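Local structure of SAM-dependent methyltransferase (Anabaena variabilis ATCC 29413, 3GGD) at residues W19-N24 / M190-R195; D125-M130 / Q156-L161; E218-S223 / Y232-A237. The protein probably transfers a methyl group from S-adenosyl-L-methionine to an acceptor substrate, and binds the product S-adenosyl-L-homocysteine. All blocks are in the same frame, centred on the assembly; numbering follows the deposited sequence.

Contact 1 of 3, residues W19-N24 / M190-R195; sequences WEQYWN and MEHGIR. With SAH (S-adenosyl-L-homocysteine), chain E.
Aromatic packing carries most of the contact between helical residues 19-24 and loop residues 190-195, and the bound S-adenosyl-L-homocysteine is part of it. The indole of Trp19, with CG anti to its carbonyl carbon, lies between protein and ligand. Over one face sits the methyl CD1 of Ile194, 3.6 Å from the centroid of the five-membered ring and 13° off its normal, a CH-pi contact, while CG2 of Ile194 touches CZ2 of Trp19 at 3.6 Å. The opposite face meets the ligand: Trp19 CD1 is 3.4 Å from C8 of the adenine, and the six-membered ring lies against ribose C2' and C3'. An alanine here would remove the indole from between Ile194 and the ligand, taking a packing partner from Ile194, and would probably weaken the hold on the ribose and adenine. A second CH-pi contact runs the other way, with Tyr22 CA over the face of the His192 imidazole, 3.7 Å from its centroid.

Polar contacts are fewer but sharp. His192 ND1 donates to Gln21 OE1 over a very short 2.5 Å, nearly straight at 168°; the oxygen lies in the imidazole plane, yet the donor stands above the amide plane. NE2 of the same ring is hydrogen-bonded to Lys25 NZ. One helical turn after Trp19, Trp23 NE1 donates to ribose O3' at 3.0 Å and more weakly to O2', so successive turns of the helix supply an apolar wall and a polar grip on the ribose.

Helix 15-29 thus covers the ribose side of the cofactor pocket. Val189 of helix 184-190 packs against Trp19, Tyr22 and Ile194, while helix 88-97 borders Trp23.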
loop_
_atom_site.group_PDB
_atom_site.type_symbol
_atom_site.label_atom_id
_atom_site.label_comp_id
_atom_site.label_asym_id
_atom_site.label_seq_id
_atom_site.Cartn_x
_atom_site.Cartn_y
_atom_site.Cartn_z
ATOM N N TRP A 19 -3.074 10.808 -7.272
ATOM C CA TRP A 19 -3.674 10.202 -6.094
ATOM C C TRP A 19 -4.572 11.149 -5.309
ATOM O O TRP A 19 -5.618 10.735 -4.814
ATOM C CB TRP A 19 -2.609 9.572 -5.185
ATOM C CG TRP A 19 -2.192 8.220 -5.672
ATOM C CD1 TRP A 19 -1.074 7.912 -6.413
ATOM C CD2 TRP A 19 -2.937 7.008 -5.545
ATOM N NE1 TRP A 19 -1.081 6.565 -6.726
ATOM C CE2 TRP A 19 -2.198 5.988 -6.186
ATOM C CE3 TRP A 19 -4.152 6.685 -4.943
ATOM C CZ2 TRP A 19 -2.616 4.665 -6.215
ATOM C CZ3 TRP A 19 -4.578 5.371 -4.972
ATOM C CH2 TRP A 19 -3.819 4.375 -5.615
ATOM N N GLU A 20 -4.158 12.409 -5.171
ATOM C CA GLU A 20 -5.027 13.383 -4.537
ATOM C C GLU A 20 -6.284 13.608 -5.388
ATOM O O GLU A 20 -7.387 13.745 -4.835
ATOM C CB GLU A 20 -4.290 14.687 -4.239
ATOM C CG GLU A 20 -5.198 15.868 -3.776
ATOM C CD GLU A 20 -6.042 15.549 -2.529
ATOM O OE1 GLU A 20 -5.644 14.678 -1.712
ATOM O OE2 GLU A 20 -7.075 16.224 -2.343
ATOM N N GLN A 21 -6.154 13.602 -6.713
ATOM C CA GLN A 21 -7.352 13.756 -7.560
ATOM C C GLN A 21 -8.322 12.577 -7.329
ATOM O O GLN A 21 -9.541 12.768 -7.127
ATOM C CB GLN A 21 -6.979 13.896 -9.027
ATOM C CG GLN A 21 -8.174 14.403 -9.870
ATOM C CD GLN A 21 -7.938 14.344 -11.398
ATOM O OE1 GLN A 21 -7.499 13.298 -11.951
ATOM N NE2 GLN A 21 -8.230 15.448 -12.073
ATOM N N TYR A 22 -7.762 11.365 -7.254
ATOM C CA TYR A 22 -8.578 10.192 -6.991
ATOM C C TYR A 22 -9.289 10.262 -5.635
ATOM O O TYR A 22 -10.496 10.032 -5.541
ATOM C CB TYR A 22 -7.731 8.926 -7.008
ATOM C CG TYR A 22 -8.478 7.724 -6.478
ATOM C CD1 TYR A 22 -9.430 7.047 -7.280
ATOM C CD2 TYR A 22 -8.274 7.279 -5.181
ATOM C CE1 TYR A 22 -10.124 5.957 -6.814
ATOM C CE2 TYR A 22 -8.982 6.166 -4.694
ATOM C CZ TYR A 22 -9.897 5.513 -5.507
ATOM O OH TYR A 22 -10.580 4.432 -5.024
ATOM N N TRP A 23 -8.521 10.577 -4.595
ATOM C CA TRP A 23 -9.063 10.599 -3.242
ATOM C C TRP A 23 -10.020 11.736 -3.056
ATOM O O TRP A 23 -11.041 11.582 -2.396
ATOM C CB TRP A 23 -7.955 10.635 -2.202
ATOM C CG TRP A 23 -7.354 9.297 -1.894
ATOM C CD1 TRP A 23 -6.044 8.918 -2.070
ATOM C CD2 TRP A 23 -8.020 8.157 -1.317
ATOM N NE1 TRP A 23 -5.863 7.642 -1.630
ATOM C CE2 TRP A 23 -7.059 7.144 -1.175
ATOM C CE3 TRP A 23 -9.336 7.908 -0.901
ATOM C CZ2 TRP A 23 -7.357 5.909 -0.609
ATOM C CZ3 TRP A 23 -9.650 6.655 -0.364
ATOM C CH2 TRP A 23 -8.668 5.677 -0.214
ATOM N N ASN A 24 -9.745 12.875 -3.670
ATOM C CA ASN A 24 -10.710 13.965 -3.558
ATOM C C ASN A 24 -12.053 13.613 -4.255
ATOM O O ASN A 24 -13.143 13.943 -3.760
ATOM C CB ASN A 24 -10.174 15.265 -4.106
ATOM C CG ASN A 24 -11.026 16.463 -3.664
ATOM O OD1 ASN A 24 -11.719 17.052 -4.469
ATOM N ND2 ASN A 24 -11.019 16.770 -2.376
HETATM N N MSE A 190 -8.054 4.173 -12.430
HETATM C CA MSE A 190 -7.364 4.396 -13.723
HETATM C C MSE A 190 -7.792 5.665 -14.429
HETATM O O MSE A 190 -7.083 6.219 -15.264
HETATM C CB MSE A 190 -7.591 3.200 -14.648
HETATM C CG MSE A 190 -6.955 1.905 -14.082
HETATM SE SE MSE A 190 -7.411 0.360 -15.245
HETATM C CE MSE A 190 -7.130 1.013 -17.072
ATOM N N GLU A 191 -8.978 6.128 -14.091
ATOM C CA GLU A 191 -9.485 7.412 -14.572
ATOM C C GLU A 191 -8.445 8.510 -14.331
ATOM O O GLU A 191 -8.384 9.474 -15.058
ATOM C CB GLU A 191 -10.806 7.661 -13.816
ATOM C CG GLU A 191 -11.657 8.683 -14.283
ATOM C CD GLU A 191 -12.185 8.440 -15.701
ATOM O OE1 GLU A 191 -12.772 7.356 -15.954
ATOM O OE2 GLU A 191 -12.043 9.362 -16.552
ATOM N N HIS A 192 -7.597 8.350 -13.319
ATOM C CA HIS A 192 -6.610 9.369 -12.949
ATOM C C HIS A 192 -5.207 9.118 -13.493
ATOM O O HIS A 192 -4.269 9.819 -13.124
ATOM C CB HIS A 192 -6.624 9.541 -11.418
ATOM C CG HIS A 192 -7.990 9.914 -10.917
ATOM N ND1 HIS A 192 -8.494 11.190 -11.048
ATOM C CD2 HIS A 192 -9.009 9.154 -10.446
ATOM C CE1 HIS A 192 -9.748 11.210 -10.636
ATOM N NE2 HIS A 192 -10.095 9.988 -10.275
ATOM N N GLY A 193 -5.071 8.148 -14.391
ATOM C CA GLY A 193 -3.754 7.805 -14.959
ATOM C C GLY A 193 -2.965 6.791 -14.111
ATOM O O GLY A 193 -1.895 6.332 -14.521
ATOM N N ILE A 194 -3.489 6.436 -12.944
ATOM C CA ILE A 194 -2.880 5.416 -12.065
ATOM C C ILE A 194 -3.113 4.038 -12.680
ATOM O O ILE A 194 -4.174 3.791 -13.297
ATOM C CB ILE A 194 -3.511 5.470 -10.649
ATOM C CG1 ILE A 194 -3.218 6.847 -9.996
ATOM C CG2 ILE A 194 -3.031 4.299 -9.743
ATOM C CD1 ILE A 194 -4.232 7.298 -8.914
ATOM N N ARG A 195 -2.103 3.169 -12.564
ATOM C CA ARG A 195 -2.165 1.810 -13.110
ATOM C C ARG A 195 -1.639 0.824 -12.090
ATOM O O ARG A 195 -0.690 1.114 -11.370
ATOM C CB ARG A 195 -1.322 1.661 -14.370
ATOM C CG ARG A 195 -1.768 2.526 -15.536
ATOM C CD ARG A 195 -3.072 2.013 -16.117
ATOM N NE ARG A 195 -3.550 2.821 -17.256
ATOM C CZ ARG A 195 -4.346 3.885 -17.174
ATOM N NH1 ARG A 195 -4.803 4.339 -16.017
ATOM N NH2 ARG A 195 -4.698 4.491 -18.271
HETATM N N SAH E . -2.676 0.889 2.274
HETATM C CA SAH E . -4.046 1.380 1.969
HETATM C CB SAH E . -4.154 2.111 0.614
HETATM C CG SAH E . -3.710 1.388 -0.670
HETATM S SD SAH E . -3.999 2.355 -2.163
HETATM C C SAH E . -5.069 0.256 2.016
HETATM O O SAH E . -6.287 0.518 2.183
HETATM O OXT SAH E . -4.718 -0.914 1.865
HETATM C "C5'" SAH E . -2.408 3.099 -2.391
HETATM C "C4'" SAH E . -2.176 4.321 -1.454
HETATM O "O4'" SAH E . -0.848 4.856 -1.673
HETATM C "C3'" SAH E . -3.115 5.526 -1.646
HETATM O "O3'" SAH E . -3.732 5.933 -0.436
HETATM C "C2'" SAH E . -2.205 6.643 -2.143
HETATM O "O2'" SAH E . -2.652 7.989 -1.879
HETATM C "C1'" SAH E . -0.875 6.268 -1.516
HETATM N N9 SAH E . 0.285 6.889 -2.168
HETATM C C8 SAH E . 0.458 6.994 -3.514
HETATM N N7 SAH E . 1.635 7.585 -3.780
HETATM C C5 SAH E . 2.212 7.871 -2.574
HETATM C C6 SAH E . 3.435 8.551 -2.162
HETATM N N6 SAH E . 4.224 9.015 -3.160
HETATM N N1 SAH E . 3.710 8.715 -0.860
HETATM C C2 SAH E . 2.842 8.248 0.094
HETATM N N3 SAH E . 1.704 7.639 -0.238
HETATM C C4 SAH E . 1.330 7.450 -1.519
#

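Contact 2 of 3, residues D125-M130 / Q156-L161; sequences DANIYM and QGAMYL. With EDO (1,2-ethanediol), chain N.
Tyr129 and Tyr160 lie side by side on neighbouring parallel strands, both with CG anti to the backbone N, so that the two rings project from the same face of the sheet. CD1 of Tyr129 comes within 3.9 Å of CD2 of Tyr160. Their hydroxyls converge on one carboxylate, Tyr129 OH bonding to Asp46 OD2 and Tyr160 OH to Asp46 OD1, which would hold both rings in a fixed direction.

The other face is apolar. Ile128 and Met159 run alongside each other, CG2 of the first 3.9 Å from SE of the second. Next along, Met130 bends at its last torsion and sets CE against CD1 of Leu161 at 3.6 Å; Met159 and Met130 are both selenomethionine. Leu161 itself holds CG in the crowded position between backbone N and carbonyl carbon.

Between the two faces the backbones pair in parallel: Ile128 N donates to Ala158 O, Tyr160 N to Ile128 O and Met130 N to Tyr160 O. Before this pairing begins, side chains take over. Asn127 OD1 accepts from Ala158 N at 2.9 Å, in the plane of its amide, and Asp125 OD2 is met by Gln156 N at 3.0 Å from above the carboxylate plane. Gly157 lies so close to Ala126 O, its CA 3.4 Å away, that a side chain would collide with that oxygen.

These two strands, with helix 142-153 between them in sequence, form a beta-alpha-beta crossover of the Rossmann-like methyltransferase sheet. Leu149, Leu152 and Leu153 of that helix cover Ile128, and Leu153 also reaches Met159. Strand 60-63 flanks 127-131 on the far edge, and antiparallel strand 237-244 continues the sheet beyond 158-164.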
loop_
_atom_site.group_PDB
_atom_site.type_symbol
_atom_site.label_atom_id
_atom_site.label_comp_id
_atom_site.label_asym_id
_atom_site.label_seq_id
_atom_site.Cartn_x
_atom_site.Cartn_y
_atom_site.Cartn_z
ATOM N N ASP A 125 13.641 5.108 14.733
ATOM C CA ASP A 125 13.391 3.964 13.882
ATOM C C ASP A 125 11.945 3.521 14.103
ATOM O O ASP A 125 11.478 3.452 15.228
ATOM C CB ASP A 125 14.284 2.778 14.243
ATOM C CG ASP A 125 15.764 2.980 13.921
ATOM O OD1 ASP A 125 16.155 4.005 13.329
ATOM O OD2 ASP A 125 16.513 2.046 14.259
ATOM N N ALA A 126 11.255 3.180 13.021
ATOM C CA ALA A 126 9.843 2.768 13.070
ATOM C C ALA A 126 9.686 1.421 12.364
ATOM O O ALA A 126 10.421 1.110 11.429
ATOM C CB ALA A 126 8.945 3.801 12.371
ATOM N N ASN A 127 8.711 0.639 12.809
ATOM C CA ASN A 127 8.284 -0.520 12.027
ATOM C C ASN A 127 7.329 -0.014 10.979
ATOM O O ASN A 127 6.757 1.063 11.151
ATOM C CB ASN A 127 7.593 -1.538 12.897
ATOM C CG ASN A 127 8.528 -2.179 13.875
ATOM O OD1 ASN A 127 9.652 -2.522 13.513
ATOM N ND2 ASN A 127 8.065 -2.343 15.139
ATOM N N ILE A 128 7.189 -0.755 9.872
ATOM C CA ILE A 128 6.279 -0.344 8.784
ATOM C C ILE A 128 5.355 -1.459 8.337
ATOM O O ILE A 128 5.785 -2.608 8.126
ATOM C CB ILE A 128 7.036 0.172 7.520
ATOM C CG1 ILE A 128 7.815 1.451 7.832
ATOM C CG2 ILE A 128 6.050 0.459 6.349
ATOM C CD1 ILE A 128 8.767 1.917 6.727
ATOM N N TYR A 129 4.074 -1.106 8.230
ATOM C CA TYR A 129 3.069 -1.902 7.559
ATOM C C TYR A 129 2.714 -1.157 6.274
ATOM O O TYR A 129 2.356 0.038 6.311
ATOM C CB TYR A 129 1.798 -2.021 8.423
ATOM C CG TYR A 129 0.628 -2.701 7.738
ATOM C CD1 TYR A 129 0.545 -4.077 7.663
ATOM C CD2 TYR A 129 -0.396 -1.958 7.151
ATOM C CE1 TYR A 129 -0.558 -4.706 7.043
ATOM C CE2 TYR A 129 -1.510 -2.569 6.572
ATOM C CZ TYR A 129 -1.585 -3.952 6.509
ATOM O OH TYR A 129 -2.664 -4.589 5.907
HETATM N N MSE A 130 2.840 -1.842 5.140
HETATM C CA MSE A 130 2.478 -1.245 3.875
HETATM C C MSE A 130 1.663 -2.208 3.017
HETATM O O MSE A 130 2.141 -3.270 2.589
HETATM C CB MSE A 130 3.724 -0.793 3.113
HETATM C CG MSE A 130 3.389 -0.013 1.850
HETATM SE SE MSE A 130 5.057 0.720 0.998
HETATM C CE MSE A 130 5.687 -0.876 0.381
ATOM N N GLN A 156 16.664 -0.786 13.392
ATOM C CA GLN A 156 15.828 -1.624 14.234
ATOM C C GLN A 156 14.453 -1.897 13.711
ATOM O O GLN A 156 13.808 -2.815 14.177
ATOM C CB GLN A 156 15.650 -1.001 15.613
ATOM C CG GLN A 156 16.932 -0.699 16.412
ATOM C CD GLN A 156 16.547 -0.129 17.805
ATOM O OE1 GLN A 156 15.698 -0.715 18.522
ATOM N NE2 GLN A 156 17.112 1.034 18.160
ATOM N N GLY A 157 13.976 -1.077 12.789
ATOM C CA GLY A 157 12.661 -1.300 12.209
ATOM C C GLY A 157 12.539 -2.499 11.282
ATOM O O GLY A 157 13.496 -2.846 10.603
ATOM N N ALA A 158 11.351 -3.104 11.244
ATOM C CA ALA A 158 11.040 -4.147 10.263
ATOM C C ALA A 158 9.809 -3.679 9.483
ATOM O O ALA A 158 8.992 -2.901 9.987
ATOM C CB ALA A 158 10.794 -5.553 10.916
HETATM N N MSE A 159 9.704 -4.149 8.238
HETATM C CA MSE A 159 8.611 -3.791 7.356
HETATM C C MSE A 159 7.933 -5.031 6.845
HETATM O O MSE A 159 8.594 -5.924 6.311
HETATM C CB MSE A 159 9.091 -2.998 6.127
HETATM C CG MSE A 159 8.001 -2.807 5.131
HETATM SE SE MSE A 159 8.336 -1.453 3.779
HETATM C CE MSE A 159 9.984 -2.146 2.993
ATOM N N TYR A 160 6.611 -5.053 6.985
ATOM C CA TYR A 160 5.799 -6.009 6.279
ATOM C C TYR A 160 5.167 -5.255 5.111
ATOM O O TYR A 160 4.572 -4.191 5.308
ATOM C CB TYR A 160 4.651 -6.543 7.139
ATOM C CG TYR A 160 3.649 -7.414 6.343
ATOM C CD1 TYR A 160 3.872 -8.770 6.139
ATOM C CD2 TYR A 160 2.477 -6.867 5.813
ATOM C CE1 TYR A 160 2.942 -9.559 5.455
ATOM C CE2 TYR A 160 1.550 -7.643 5.112
ATOM C CZ TYR A 160 1.797 -8.987 4.941
ATOM O OH TYR A 160 0.856 -9.737 4.301
ATOM N N LEU A 161 5.315 -5.797 3.910
ATOM C CA LEU A 161 4.601 -5.256 2.753
ATOM C C LEU A 161 3.908 -6.383 1.969
ATOM O O LEU A 161 4.375 -7.525 1.930
ATOM C CB LEU A 161 5.497 -4.451 1.822
ATOM C CG LEU A 161 6.530 -5.171 0.922
ATOM C CD1 LEU A 161 7.067 -4.133 -0.161
ATOM C CD2 LEU A 161 7.654 -5.758 1.726
HETATM C C1 EDO N . 19.300 3.588 15.031
HETATM O O1 EDO N . 18.829 2.353 15.561
HETATM C C2 EDO N . 19.882 3.380 13.631
HETATM O O2 EDO N . 18.840 3.508 12.615
HETATM O O HOH W 1 11.026 -4.337 14.867
#

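Contact 3 of 3, residues E218-S223 / Y232-A237; sequences EGLFQS and YATPPA. With EDO (1,2-ethanediol), chain R; EDO (1,2-ethanediol), chain L.
The connection between the last two strands of the Rossmann-like methyltransferase sheet, 211-217 and 237-244, folds back on itself, and residues 218-223 and 232-237 are its two arms. They run in roughly opposed directions, 146° apart, and form one bridge at Leu220 and Pro236 as an irregular extension of the hairpin. Gly219, with a positive phi of 73°, lies where the first arm begins.

Backbone bonds hold the arms together. Ala237 N donates to Gly219 O at 2.9 Å, from above the carbonyl plane, whereas Phe221 N meets Pro235 O at 2.8 Å almost along the C=O axis. Pro235 has no N-H to return a bond to Phe221 O, which is met instead by the CA-H of Thr234.

Side chains fill in around this bridged backbone. Phe221, its CG anti to the backbone N, sets CB 4.2 Å from both Pro235 CG and Ala237 CB, while its ring runs away from the second arm and touches Trp35 and Thr132, with the side chain about 5 Å from S-adenosyl-L-homocysteine. Leu220 crosses Thr234 obliquely, bringing CD1 to 3.7 Å from OG1. Gln222 bends at its second torsion and lies alongside Thr234, so that the flat amide touches the methyl CG2; its OE1 is bonded to Arg41 NH1, which also donates to Ser223 O. Arg41 makes a cation-pi contact with Tyr232 as well, so one guanidinium links both arms.

At the far end Ser223 grips a single carbonyl twice. Its N reaches Ala233 O only weakly, but OG, in the crowded position between backbone N and carbonyl carbon, donates to Ala233 O at 2.7 Å in the carbonyl plane, on a lone pair.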
loop_
_atom_site.group_PDB
_atom_site.type_symbol
_atom_site.label_atom_id
_atom_site.label_comp_id
_atom_site.label_asym_id
_atom_site.label_seq_id
_atom_site.Cartn_x
_atom_site.Cartn_y
_atom_site.Cartn_z
ATOM N N GLU A 218 3.315 -15.544 -1.112
ATOM C CA GLU A 218 2.482 -15.043 -2.203
ATOM C C GLU A 218 0.996 -14.913 -1.809
ATOM O O GLU A 218 0.585 -13.936 -1.153
ATOM C CB GLU A 218 2.689 -15.928 -3.418
ATOM C CG GLU A 218 4.142 -15.808 -3.897
ATOM C CD GLU A 218 4.452 -16.597 -5.151
ATOM O OE1 GLU A 218 3.626 -17.402 -5.556
ATOM O OE2 GLU A 218 5.541 -16.416 -5.729
ATOM N N GLY A 219 0.192 -15.877 -2.169
ATOM C CA GLY A 219 -1.240 -15.804 -1.854
ATOM C C GLY A 219 -2.017 -14.790 -2.688
ATOM O O GLY A 219 -1.628 -14.436 -3.804
ATOM N N LEU A 220 -3.124 -14.330 -2.112
ATOM C CA LEU A 220 -4.090 -13.492 -2.796
ATOM C C LEU A 220 -4.210 -12.116 -2.147
ATOM O O LEU A 220 -3.882 -11.925 -0.954
ATOM C CB LEU A 220 -5.452 -14.180 -2.793
ATOM C CG LEU A 220 -5.500 -15.565 -3.445
ATOM C CD1 LEU A 220 -6.902 -16.205 -3.221
ATOM C CD2 LEU A 220 -5.085 -15.568 -4.958
ATOM N N PHE A 221 -4.638 -11.149 -2.957
ATOM C CA PHE A 221 -4.941 -9.806 -2.474
ATOM C C PHE A 221 -6.441 -9.641 -2.576
ATOM O O PHE A 221 -7.036 -10.011 -3.583
ATOM C CB PHE A 221 -4.257 -8.729 -3.300
ATOM C CG PHE A 221 -4.463 -7.357 -2.757
ATOM C CD1 PHE A 221 -3.696 -6.902 -1.696
ATOM C CD2 PHE A 221 -5.447 -6.523 -3.278
ATOM C CE1 PHE A 221 -3.912 -5.626 -1.160
ATOM C CE2 PHE A 221 -5.653 -5.252 -2.772
ATOM C CZ PHE A 221 -4.889 -4.800 -1.709
ATOM N N GLN A 222 -7.066 -9.118 -1.535
ATOM C CA GLN A 222 -8.524 -9.012 -1.535
ATOM C C GLN A 222 -9.060 -7.652 -1.958
ATOM O O GLN A 222 -8.715 -6.626 -1.357
ATOM C CB GLN A 222 -9.039 -9.342 -0.157
ATOM C CG GLN A 222 -8.624 -10.710 0.306
ATOM C CD GLN A 222 -9.494 -11.829 -0.227
ATOM O OE1 GLN A 222 -10.714 -11.672 -0.447
ATOM N NE2 GLN A 222 -8.865 -12.992 -0.407
ATOM N N SER A 223 -9.905 -7.654 -2.985
ATOM C CA SER A 223 -10.562 -6.454 -3.477
ATOM C C SER A 223 -12.043 -6.509 -3.086
ATOM O O SER A 223 -12.506 -7.518 -2.567
ATOM C CB SER A 223 -10.442 -6.326 -5.009
ATOM O OG SER A 223 -11.468 -7.005 -5.703
ATOM N N TYR A 232 -15.403 -12.452 -4.660
ATOM C CA TYR A 232 -14.628 -11.245 -4.875
ATOM C C TYR A 232 -13.435 -11.500 -5.788
ATOM O O TYR A 232 -12.839 -12.565 -5.737
ATOM C CB TYR A 232 -14.090 -10.687 -3.565
ATOM C CG TYR A 232 -15.137 -10.089 -2.690
ATOM C CD1 TYR A 232 -15.681 -8.866 -2.993
ATOM C CD2 TYR A 232 -15.574 -10.741 -1.547
ATOM C CE1 TYR A 232 -16.639 -8.295 -2.199
ATOM C CE2 TYR A 232 -16.540 -10.178 -0.724
ATOM C CZ TYR A 232 -17.065 -8.954 -1.061
ATOM O OH TYR A 232 -18.031 -8.365 -0.284
ATOM N N ALA A 233 -13.072 -10.494 -6.585
ATOM C CA ALA A 233 -11.858 -10.560 -7.414
ATOM C C ALA A 233 -10.637 -10.474 -6.502
ATOM O O ALA A 233 -10.496 -9.526 -5.690
ATOM C CB ALA A 233 -11.834 -9.456 -8.460
ATOM N N THR A 234 -9.767 -11.478 -6.621
ATOM C CA THR A 234 -8.584 -11.577 -5.782
ATOM C C THR A 234 -7.304 -11.768 -6.639
ATOM O O THR A 234 -6.894 -12.896 -6.923
ATOM C CB THR A 234 -8.690 -12.760 -4.791
ATOM O OG1 THR A 234 -8.801 -13.977 -5.527
ATOM C CG2 THR A 234 -9.876 -12.632 -3.820
ATOM N N PRO A 235 -6.679 -10.671 -7.047
ATOM C CA PRO A 235 -5.427 -10.787 -7.802
ATOM C C PRO A 235 -4.273 -11.409 -6.997
ATOM O O PRO A 235 -4.294 -11.415 -5.757
ATOM C CB PRO A 235 -5.088 -9.334 -8.153
ATOM C CG PRO A 235 -5.835 -8.500 -7.134
ATOM C CD PRO A 235 -7.082 -9.271 -6.830
ATOM N N PRO A 236 -3.254 -11.929 -7.703
ATOM C CA PRO A 236 -2.124 -12.556 -7.014
ATOM C C PRO A 236 -1.302 -11.535 -6.257
ATOM O O PRO A 236 -1.092 -10.411 -6.741
ATOM C CB PRO A 236 -1.324 -13.197 -8.144
ATOM C CG PRO A 236 -1.701 -12.438 -9.388
ATOM C CD PRO A 236 -3.122 -11.987 -9.175
ATOM N N ALA A 237 -0.849 -11.944 -5.069
ATOM C CA ALA A 237 -0.102 -11.097 -4.139
ATOM C C ALA A 237 1.321 -11.610 -3.957
ATOM O O ALA A 237 1.647 -12.758 -4.263
ATOM C CB ALA A 237 -0.819 -11.022 -2.783
HETATM C C1 EDO R . 2.361 -18.171 1.057
HETATM O O1 EDO R . 2.774 -18.544 -0.248
HETATM C C2 EDO R . 1.183 -17.230 0.858
HETATM O O2 EDO R . 0.786 -16.711 2.111
HETATM C C1 EDO L . -4.979 -9.148 1.432
HETATM O O1 EDO L . -6.221 -8.427 1.348
HETATM C C2 EDO L . -4.230 -8.896 2.772
HETATM O O2 EDO L . -4.109 -7.486 3.138
#

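How the contacts relate
From the N terminus, helix 15-29 opens contact 1, whose loop closes only at residues 190-195, after most of the methyltransferase fold has been traced. Contact 2 is nested inside that loop, pairing strands 127-131 and 158-164, which helix 142-153 connects in sequence. Contact 3 follows in series, a local closure within the connection between strands 211-217 and 237-244. None touches another: contacts 1 and 2 lie on opposite sides of the chain's centre, their centres about 26 Å apart, and contacts 2 and 3 approach to about 7 Å between nearest atoms. Contact 1 thus borders the cofactor pocket, contact 2 joins central strands, and contact 3 closes the C-terminal hairpin, with Phe221 near the ligand.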